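Transcriptional regulatory protein (PDB 3Q7R) binds DNA, including its own promoter, and may act as a global activator of transcription in Chlamydia trachomatis. Local coordinates at residues P12-F25 with R38-D52. Sequence-based numbering, arbitrary orientation.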
ATOM      1  N   PRO A  12     -18.239 -13.541   4.583  1.00 26.05           N
ATOM      2  CA  PRO A  12     -16.857 -13.106   4.444  1.00 22.90           C
ATOM      3  C   PRO A  12     -16.658 -12.255   3.185  1.00 23.92           C
ATOM      4  O   PRO A  12     -17.439 -12.337   2.222  1.00 25.91           O
ATOM      5  CB  PRO A  12     -16.085 -14.426   4.354  1.00 24.82           C
ATOM      6  CG  PRO A  12     -17.068 -15.388   3.784  1.00 26.68           C
ATOM      7  CD  PRO A  12     -18.417 -14.980   4.316  1.00 32.65           C
ATOM      8  N   LYS A  13     -15.644 -11.414   3.241  1.00 18.90           N
ATOM      9  CA  LYS A  13     -15.221 -10.649   2.077  1.00 17.28           C
ATOM     10  C   LYS A  13     -14.500 -11.625   1.144  1.00 24.22           C
ATOM     11  O   LYS A  13     -13.820 -12.528   1.601  1.00 24.49           O
ATOM     12  CB  LYS A  13     -14.245  -9.563   2.502  1.00 22.56           C
ATOM     13  CG  LYS A  13     -14.828  -8.537   3.471  1.00 29.89           C
ATOM     14  CD  LYS A  13     -15.818  -7.598   2.828  1.00 37.51           C
ATOM     15  CE  LYS A  13     -16.179  -6.410   3.774  1.00 44.47           C
ATOM     16  NZ  LYS A  13     -14.988  -5.662   4.317  1.00 45.80           N
ATOM     17  N   HIS A  14     -14.632 -11.420  -0.150  1.00 19.47           N
ATOM     18  CA  HIS A  14     -13.996 -12.279  -1.134  1.00 18.34           C
ATOM     19  C   HIS A  14     -12.773 -11.605  -1.700  1.00 15.54           C
ATOM     20  O   HIS A  14     -12.826 -10.466  -2.194  1.00 16.18           O
ATOM     21  CB  HIS A  14     -14.945 -12.558  -2.328  1.00 19.94           C
ATOM     22  CG  HIS A  14     -14.301 -13.409  -3.389  1.00 21.30           C
ATOM     23  ND1 HIS A  14     -14.708 -13.410  -4.719  1.00 30.92           N
ATOM     24  CD2 HIS A  14     -13.270 -14.294  -3.323  1.00 19.80           C
ATOM     25  CE1 HIS A  14     -13.939 -14.230  -5.408  1.00 30.94           C
ATOM     26  NE2 HIS A  14     -13.059 -14.790  -4.577  1.00 20.35           N
ATOM     27  N   VAL A  15     -11.671 -12.327  -1.627  1.00 14.14           N
ATOM     28  CA  VAL A  15     -10.395 -11.862  -2.186  1.00 15.94           C
ATOM     29  C   VAL A  15      -9.999 -12.773  -3.343  1.00 13.85           C
ATOM     30  O   VAL A  15      -9.973 -13.999  -3.163  1.00 17.73           O
ATOM     31  CB  VAL A  15      -9.299 -11.946  -1.121  1.00 16.84           C
ATOM     32  CG1 VAL A  15      -7.990 -11.447  -1.705  1.00 20.72           C
ATOM     33  CG2 VAL A  15      -9.733 -11.122   0.142  1.00 19.32           C
ATOM     34  N   LEU A  16      -9.729 -12.203  -4.521  1.00 13.09           N
ATOM     35  CA  LEU A  16      -9.268 -13.012  -5.666  1.00 15.22           C
ATOM     36  C   LEU A  16      -7.787 -12.711  -5.864  1.00 13.62           C
ATOM     37  O   LEU A  16      -7.433 -11.566  -6.052  1.00 15.02           O
ATOM     38  CB  LEU A  16     -10.041 -12.625  -6.934  1.00 14.05           C
ATOM     39  CG  LEU A  16      -9.427 -13.207  -8.240  1.00 17.44           C
ATOM     40  CD1 LEU A  16      -9.490 -14.724  -8.299  1.00 19.39           C
ATOM     41  CD2 LEU A  16     -10.101 -12.575  -9.527  1.00 17.65           C
ATOM     42  N   LEU A  17      -6.919 -13.729  -5.764  1.00 12.37           N
ATOM     43  CA  LEU A  17      -5.496 -13.591  -6.034  1.00 13.67           C
ATOM     44  C   LEU A  17      -5.259 -14.001  -7.468  1.00 14.61           C
ATOM     45  O   LEU A  17      -5.590 -15.133  -7.844  1.00 16.78           O
ATOM     46  CB  LEU A  17      -4.695 -14.505  -5.107  1.00 12.34           C
ATOM     47  CG  LEU A  17      -3.187 -14.527  -5.343  1.00 12.78           C
ATOM     48  CD1 LEU A  17      -2.536 -13.171  -4.924  1.00 14.77           C
ATOM     49  CD2 LEU A  17      -2.549 -15.675  -4.498  1.00 18.97           C
ATOM     50  N   VAL A  18      -4.682 -13.089  -8.254  1.00 10.59           N
ATOM     51  CA  VAL A  18      -4.297 -13.345  -9.624  1.00 10.78           C
ATOM     52  C   VAL A  18      -2.777 -13.560  -9.608  1.00 13.53           C
ATOM     53  O   VAL A  18      -2.010 -12.601  -9.556  1.00 12.60           O
ATOM     54  CB  VAL A  18      -4.679 -12.191 -10.514  1.00 11.41           C
ATOM     55  CG1 VAL A  18      -4.140 -12.453 -11.953  1.00 12.10           C
ATOM     56  CG2 VAL A  18      -6.248 -12.037 -10.532  1.00 15.03           C
ATOM     57  N   SER A  19      -2.390 -14.829  -9.599  1.00 11.79           N
ATOM     58  CA  SER A  19      -1.009 -15.215  -9.456  1.00 11.98           C
ATOM     59  C   SER A  19      -0.842 -16.672  -9.836  1.00 13.62           C
ATOM     60  O   SER A  19      -1.745 -17.475  -9.682  1.00 15.27           O
ATOM     61  CB  SER A  19      -0.599 -15.020  -8.000  1.00 14.24           C
ATOM     62  OG  SER A  19       0.797 -15.290  -7.798  1.00 13.00           O
ATOM     63  N   GLU A  20       0.379 -17.006 -10.256  1.00 12.24           N
ATOM     64  CA  GLU A  20       0.834 -18.411 -10.382  1.00 15.20           C
ATOM     65  C   GLU A  20       1.564 -18.929  -9.153  1.00 15.19           C
ATOM     66  O   GLU A  20       2.002 -20.082  -9.141  1.00 18.22           O
ATOM     67  CB  GLU A  20       1.713 -18.601 -11.614  1.00 16.01           C
ATOM     68  CG  GLU A  20       0.917 -18.308 -12.933  1.00 14.78           C
ATOM     69  CD  GLU A  20       1.697 -18.635 -14.206  1.00 16.86           C
ATOM     70  OE1 GLU A  20       2.918 -18.947 -14.110  1.00 15.65           O
ATOM     71  OE2 GLU A  20       1.104 -18.550 -15.303  1.00 16.18           O
ATOM     72  N   HIS A  21       1.694 -18.074  -8.121  1.00 13.40           N
ATOM     73  CA  HIS A  21       2.320 -18.503  -6.873  1.00 14.60           C
ATOM     74  C   HIS A  21       1.323 -19.281  -6.020  1.00 16.60           C
ATOM     75  O   HIS A  21       0.792 -18.757  -5.038  1.00 17.16           O
ATOM     76  CB  HIS A  21       2.881 -17.275  -6.147  1.00 14.10           C
ATOM     77  CG  HIS A  21       4.126 -16.736  -6.795  1.00 17.45           C
ATOM     78  ND1 HIS A  21       4.173 -15.644  -7.644  1.00 18.45           N
ATOM     79  CD2 HIS A  21       5.394 -17.221  -6.746  1.00 20.59           C
ATOM     80  CE1 HIS A  21       5.431 -15.442  -8.034  1.00 12.88           C
ATOM     81  NE2 HIS A  21       6.183 -16.394  -7.514  1.00 25.65           N
ATOM     82  N   TRP A  22       1.062 -20.518  -6.428  1.00 18.53           N
ATOM     83  CA  TRP A  22       0.123 -21.374  -5.733  1.00 16.66           C
ATOM     84  C   TRP A  22       0.520 -21.566  -4.256  1.00 16.57           C
ATOM     85  O   TRP A  22      -0.348 -21.627  -3.404  1.00 19.11           O
ATOM     86  CB  TRP A  22       0.022 -22.733  -6.438  1.00 21.55           C
ATOM     87  CG  TRP A  22      -0.631 -22.638  -7.804  1.00 27.94           C
ATOM     88  CD1 TRP A  22      -0.006 -22.374  -8.994  1.00 35.85           C
ATOM     89  CD2 TRP A  22      -2.025 -22.803  -8.120  1.00 30.52           C
ATOM     90  NE1 TRP A  22      -0.918 -22.372 -10.018  1.00 31.99           N
ATOM     91  CE2 TRP A  22      -2.165 -22.631  -9.513  1.00 27.56           C
ATOM     92  CE3 TRP A  22      -3.161 -23.107  -7.368  1.00 26.27           C
ATOM     93  CZ2 TRP A  22      -3.385 -22.749 -10.161  1.00 33.69           C
ATOM     94  CZ3 TRP A  22      -4.376 -23.213  -8.011  1.00 34.76           C
ATOM     95  CH2 TRP A  22      -4.480 -23.037  -9.399  1.00 37.77           C
ATOM     96  N   ASP A  23       1.813 -21.629  -3.940  1.00 18.80           N
ATOM     97  CA  ASP A  23       2.216 -21.834  -2.536  1.00 20.57           C
ATOM     98  C   ASP A  23       1.892 -20.615  -1.683  1.00 18.94           C
ATOM     99  O   ASP A  23       1.364 -20.737  -0.595  1.00 19.71           O
ATOM    100  CB  ASP A  23       3.704 -22.216  -2.422  1.00 18.05           C
ATOM    101  CG  ASP A  23       4.642 -21.295  -3.217  1.00 33.36           C
ATOM    102  OD1 ASP A  23       4.223 -20.368  -3.968  1.00 31.73           O
ATOM    103  OD2 ASP A  23       5.870 -21.518  -3.076  1.00 39.09           O
ATOM    104  N   LEU A  24       2.145 -19.419  -2.212  1.00 14.65           N
ATOM    105  CA  LEU A  24       1.730 -18.187  -1.542  1.00 15.55           C
ATOM    106  C   LEU A  24       0.198 -18.207  -1.303  1.00 18.50           C
ATOM    107  O   LEU A  24      -0.277 -17.844  -0.236  1.00 19.55           O
ATOM    108  CB  LEU A  24       2.121 -16.941  -2.348  1.00 16.96           C
ATOM    109  CG  LEU A  24       1.651 -15.594  -1.785  1.00 19.18           C
ATOM    110  CD1 LEU A  24       2.334 -15.252  -0.433  1.00 21.99           C
ATOM    111  CD2 LEU A  24       1.930 -14.491  -2.839  1.00 19.50           C
ATOM    112  N   PHE A  25      -0.565 -18.589  -2.315  1.00 16.12           N
ATOM    113  CA  PHE A  25      -2.002 -18.662  -2.196  1.00 17.23           C
ATOM    114  C   PHE A  25      -2.468 -19.590  -1.075  1.00 17.66           C
ATOM    115  O   PHE A  25      -3.252 -19.160  -0.188  1.00 18.11           O
ATOM    116  CB  PHE A  25      -2.625 -19.144  -3.501  1.00 19.45           C
ATOM    117  CG  PHE A  25      -4.111 -19.375  -3.399  1.00 16.18           C
ATOM    118  CD1 PHE A  25      -4.992 -18.311  -3.160  1.00 19.48           C
ATOM    119  CD2 PHE A  25      -4.631 -20.671  -3.518  1.00 18.48           C
ATOM    120  CE1 PHE A  25      -6.362 -18.544  -3.090  1.00 18.23           C
ATOM    121  CE2 PHE A  25      -5.991 -20.903  -3.433  1.00 23.27           C
ATOM    122  CZ  PHE A  25      -6.871 -19.833  -3.211  1.00 21.20           C
ATOM    123  N   ARG A  38     -12.741 -15.046   2.239  1.00 20.37           N
ATOM    124  CA  ARG A  38     -12.803 -16.221   1.345  1.00 17.60           C
ATOM    125  C   ARG A  38     -11.851 -15.899   0.208  1.00 17.88           C
ATOM    126  O   ARG A  38     -12.013 -14.876  -0.443  1.00 21.38           O
ATOM    127  CB  ARG A  38     -14.219 -16.359   0.793  1.00 24.46           C
ATOM    128  CG  ARG A  38     -14.514 -17.499  -0.150  1.00 35.91           C
ATOM    129  CD  ARG A  38     -16.049 -17.649  -0.377  1.00 43.95           C
ATOM    130  NE  ARG A  38     -16.768 -18.008   0.872  1.00 50.97           N
ATOM    131  CZ  ARG A  38     -18.097 -18.240   0.987  1.00 58.47           C
ATOM    132  NH1 ARG A  38     -18.901 -18.145  -0.087  1.00 58.70           N
ATOM    133  NH2 ARG A  38     -18.642 -18.557   2.185  1.00 51.27           N
ATOM    134  N   CYS A  39     -10.884 -16.766  -0.029  0.62 18.80           N
ATOM    135  CA  CYS A  39      -9.876 -16.522  -1.049  0.62 16.83           C
ATOM    136  C   CYS A  39     -10.010 -17.498  -2.195  0.62 23.55           C
ATOM    137  O   CYS A  39     -10.286 -18.693  -1.982  0.62 21.12           O
ATOM    138  CB  CYS A  39      -8.474 -16.671  -0.452  0.62 19.96           C
ATOM    139  SG  CYS A  39      -8.182 -15.590   0.923  0.62 24.37           S
ATOM    140  N   THR A  40      -9.783 -17.005  -3.410  1.00 19.82           N
ATOM    141  CA  THR A  40      -9.717 -17.881  -4.568  1.00 16.81           C
ATOM    142  C   THR A  40      -8.574 -17.368  -5.431  1.00 15.52           C
ATOM    143  O   THR A  40      -8.053 -16.280  -5.162  1.00 15.96           O
ATOM    144  CB  THR A  40     -11.014 -17.851  -5.371  1.00 18.26           C
ATOM    145  OG1 THR A  40     -11.252 -16.526  -5.878  1.00 18.34           O
ATOM    146  CG2 THR A  40     -12.203 -18.316  -4.469  1.00 20.62           C
ATOM    147  N   ILE A  41      -8.193 -18.173  -6.424  1.00 18.12           N
ATOM    148  CA  ILE A  41      -7.028 -17.908  -7.243  1.00 16.66           C
ATOM    149  C   ILE A  41      -7.347 -18.003  -8.732  1.00 17.03           C
ATOM    150  O   ILE A  41      -8.161 -18.833  -9.183  1.00 18.21           O
ATOM    151  CB  ILE A  41      -5.864 -18.839  -6.851  1.00 18.14           C
ATOM    152  CG1 ILE A  41      -4.526 -18.354  -7.462  1.00 17.48           C
ATOM    153  CG2 ILE A  41      -6.189 -20.304  -7.236  1.00 18.99           C
ATOM    154  CD1 ILE A  41      -3.300 -19.232  -7.099  1.00 19.15           C
ATOM    155  N   GLY A  42      -6.714 -17.153  -9.538  1.00 16.04           N
ATOM    156  CA  GLY A  42      -6.850 -17.265 -10.971  1.00 15.91           C
ATOM    157  C   GLY A  42      -5.508 -16.887 -11.597  1.00 15.52           C
ATOM    158  O   GLY A  42      -4.696 -16.318 -10.872  1.00 14.57           O
ATOM    159  N   GLN A  43      -5.294 -17.205 -12.866  1.00 14.87           N
ATOM    160  CA  GLN A  43      -4.009 -16.940 -13.501  1.00 12.93           C
ATOM    161  C   GLN A  43      -4.026 -15.840 -14.525  1.00 14.31           C
ATOM    162  O   GLN A  43      -3.063 -15.679 -15.245  1.00 14.26           O
ATOM    163  CB  GLN A  43      -3.438 -18.255 -14.117  1.00 17.01           C
ATOM    164  CG  GLN A  43      -2.837 -19.143 -13.043  1.00 21.05           C
ATOM    165  CD  GLN A  43      -3.854 -19.786 -12.156  1.00 21.42           C
ATOM    166  OE1 GLN A  43      -4.734 -20.539 -12.626  1.00 25.63           O
ATOM    167  NE2 GLN A  43      -3.697 -19.575 -10.836  1.00 22.35           N
ATOM    168  N   GLN A  44      -5.143 -15.112 -14.657  1.00 14.87           N
ATOM    169  CA  GLN A  44      -5.155 -13.972 -15.566  1.00 16.19           C
ATOM    170  C   GLN A  44      -5.998 -12.869 -14.942  1.00 13.69           C
ATOM    171  O   GLN A  44      -6.890 -13.138 -14.148  1.00 15.47           O
ATOM    172  CB  GLN A  44      -5.719 -14.328 -16.959  1.00 21.87           C
ATOM    173  CG  GLN A  44      -7.236 -14.526 -17.103  1.00 35.27           C
ATOM    174  CD  GLN A  44      -7.777 -15.915 -16.675  1.00 59.25           C
ATOM    175  OE1 GLN A  44      -7.040 -16.900 -16.662  1.00 55.09           O
ATOM    176  NE2 GLN A  44      -9.081 -15.988 -16.332  1.00 59.72           N
ATOM    177  N   TYR A  45      -5.638 -11.630 -15.223  1.00 13.02           N
ATOM    178  CA  TYR A  45      -6.339 -10.527 -14.535  1.00 12.69           C
ATOM    179  C   TYR A  45      -7.843 -10.534 -14.877  1.00 14.15           C
ATOM    180  O   TYR A  45      -8.239 -10.641 -16.049  1.00 15.62           O
ATOM    181  CB  TYR A  45      -5.738  -9.156 -14.923  1.00 14.13           C
ATOM    182  CG  TYR A  45      -6.525  -8.049 -14.306  1.00 12.81           C
ATOM    183  CD1 TYR A  45      -6.383  -7.761 -12.952  1.00 13.78           C
ATOM    184  CD2 TYR A  45      -7.494  -7.353 -15.025  1.00 12.52           C
ATOM    185  CE1 TYR A  45      -7.146  -6.799 -12.296  1.00 14.56           C
ATOM    186  CE2 TYR A  45      -8.268  -6.421 -14.391  1.00 14.71           C
ATOM    187  CZ  TYR A  45      -8.091  -6.112 -13.032  1.00 13.25           C
ATOM    188  OH  TYR A  45      -8.900  -5.161 -12.391  1.00 14.97           O
ATOM    189  N   LYS A  46      -8.632 -10.404 -13.833  1.00 11.08           N
ATOM    190  CA  LYS A  46     -10.086 -10.178 -13.972  1.00 10.86           C
ATOM    191  C   LYS A  46     -10.597  -9.673 -12.646  1.00 12.27           C
ATOM    192  O   LYS A  46      -9.846  -9.541 -11.657  1.00 13.27           O
ATOM    193  CB  LYS A  46     -10.778 -11.479 -14.364  1.00 14.63           C
ATOM    194  CG  LYS A  46     -10.617 -12.507 -13.250  1.00 13.71           C
ATOM    195  CD  LYS A  46     -11.267 -13.926 -13.507  1.00 24.08           C
ATOM    196  CE  LYS A  46     -12.661 -13.925 -13.837  1.00 33.76           C
ATOM    197  NZ  LYS A  46     -13.173 -15.362 -13.789  1.00 25.44           N
ATOM    198  N   GLN A  47     -11.883  -9.328 -12.630  1.00 12.47           N
ATOM    199  CA  GLN A  47     -12.600  -9.207 -11.373  1.00 13.49           C
ATOM    200  C   GLN A  47     -13.774 -10.191 -11.431  1.00 18.05           C
ATOM    201  O   GLN A  47     -14.030 -10.819 -12.474  1.00 16.80           O
ATOM    202  CB  GLN A  47     -13.107  -7.778 -11.100  1.00 14.76           C
ATOM    203  CG  GLN A  47     -11.975  -6.766 -11.314  1.00 15.35           C
ATOM    204  CD  GLN A  47     -12.321  -5.397 -10.864  1.00 17.40           C
ATOM    205  OE1 GLN A  47     -13.506  -5.030 -10.814  1.00 17.67           O
ATOM    206  NE2 GLN A  47     -11.301  -4.573 -10.644  1.00 17.01           N
ATOM    207  N   GLU A  48     -14.393 -10.397 -10.283  1.00 16.41           N
ATOM    208  CA  GLU A  48     -15.594 -11.232 -10.169  1.00 15.72           C
ATOM    209  C   GLU A  48     -16.637 -10.424  -9.424  1.00 15.00           C
ATOM    210  O   GLU A  48     -16.288  -9.492  -8.698  1.00 14.13           O
ATOM    211  CB  GLU A  48     -15.283 -12.563  -9.458  1.00 19.04           C
ATOM    212  CG  GLU A  48     -14.484 -13.480 -10.343  1.00 19.01           C
ATOM    213  CD  GLU A  48     -14.051 -14.784  -9.727  1.00 31.78           C
ATOM    214  OE1 GLU A  48     -14.244 -14.962  -8.521  1.00 31.05           O
ATOM    215  OE2 GLU A  48     -13.512 -15.637 -10.485  1.00 31.91           O
ATOM    216  N   LEU A  49     -17.918 -10.748  -9.630  1.00 17.97           N
ATOM    217  CA  LEU A  49     -18.993  -9.996  -9.008  1.00 17.18           C
ATOM    218  C   LEU A  49     -18.869  -9.932  -7.509  1.00 16.91           C
ATOM    219  O   LEU A  49     -19.242  -8.922  -6.911  1.00 17.50           O
ATOM    220  CB  LEU A  49     -20.363 -10.612  -9.336  1.00 19.58           C
ATOM    221  CG  LEU A  49     -20.727 -10.451 -10.794  1.00 19.10           C
ATOM    222  CD1 LEU A  49     -21.985 -11.316 -11.097  1.00 21.30           C
ATOM    223  CD2 LEU A  49     -21.006  -8.971 -11.106  1.00 18.64           C
ATOM    224  N   SER A  50     -18.396 -11.026  -6.907  1.00 16.24           N
ATOM    225  CA  SER A  50     -18.247 -11.088  -5.469  1.00 16.05           C
ATOM    226  C   SER A  50     -16.970 -10.501  -4.944  1.00 17.11           C
ATOM    227  O   SER A  50     -16.845 -10.340  -3.752  1.00 20.06           O
ATOM    228  CB  SER A  50     -18.358 -12.527  -4.997  1.00 17.06           C
ATOM    229  OG  SER A  50     -17.347 -13.313  -5.610  1.00 20.42           O
ATOM    230  N   ALA A  51     -16.007 -10.189  -5.821  1.00 17.02           N
ATOM    231  CA  ALA A  51     -14.684  -9.814  -5.318  1.00 16.77           C
ATOM    232  C   ALA A  51     -14.711  -8.417  -4.705  1.00 18.12           C
ATOM    233  O   ALA A  51     -15.085  -7.433  -5.341  1.00 22.60           O
ATOM    234  CB  ALA A  51     -13.681  -9.856  -6.449  1.00 17.25           C
ATOM    235  N   ASP A  52     -14.328  -8.358  -3.449  1.00 15.42           N
ATOM    236  CA  ASP A  52     -14.074  -7.082  -2.770  1.00 18.30           C
ATOM    237  C   ASP A  52     -12.672  -6.576  -3.088  1.00 21.97           C
ATOM    238  O   ASP A  52     -12.454  -5.353  -3.241  1.00 21.44           O
ATOM    239  CB  ASP A  52     -14.221  -7.261  -1.268  1.00 21.42           C
ATOM    240  CG  ASP A  52     -15.651  -7.658  -0.901  1.00 23.46           C
ATOM    241  OD1 ASP A  52     -16.528  -6.805  -1.111  1.00 27.64           O
ATOM    242  OD2 ASP A  52     -15.868  -8.794  -0.474  1.00 23.42           O
TER
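H14 ties the neighbouring strand to the E48-A51 turn through its buried imidazole, which can bond at both nitrogens: NE2 pairs with T40 OG1 (2.8 Å) and ND1 with S50 OG (2.8 Å). With CG anti to the backbone N (chi1 178°), the ring reaches both hydroxyls, and two bonds fix its rotation. E48 OE1 comes to the ring edge, 3.2 Å from H14 CE1, and could polarise the imidazole; E48 OE2 forms a salt bridge with K46 NZ. D52, offering both a carboxylate and a backbone N-H, grips the H14 backbone twice: OD2 takes H14 N through its anti lone pair while D52 N gives to H14 O.

On the face away from H14, branched I41 can serve two aromatic rings of helix 22-31, setting CB 3.6 Å from the F25 ring centroid and CD1 over one face of the W22 six-membered ring. At the strand end, the Q43 amide donates from NE2 to S19 O (3.1 Å, 170°); NE2 also sits 3.3 Å from W22 CZ2, near the indole rim.

Parallel backbone bonds from K13-R38 to S19-G42 position these groups. S19 OG accepts from H21 N, closing an ST turn, and also hydrogen-bonds E57. Strand 13-18, helix 22-31 and strand 37-42 form the first beta-alpha-beta unit of the CheY-like receiver fold.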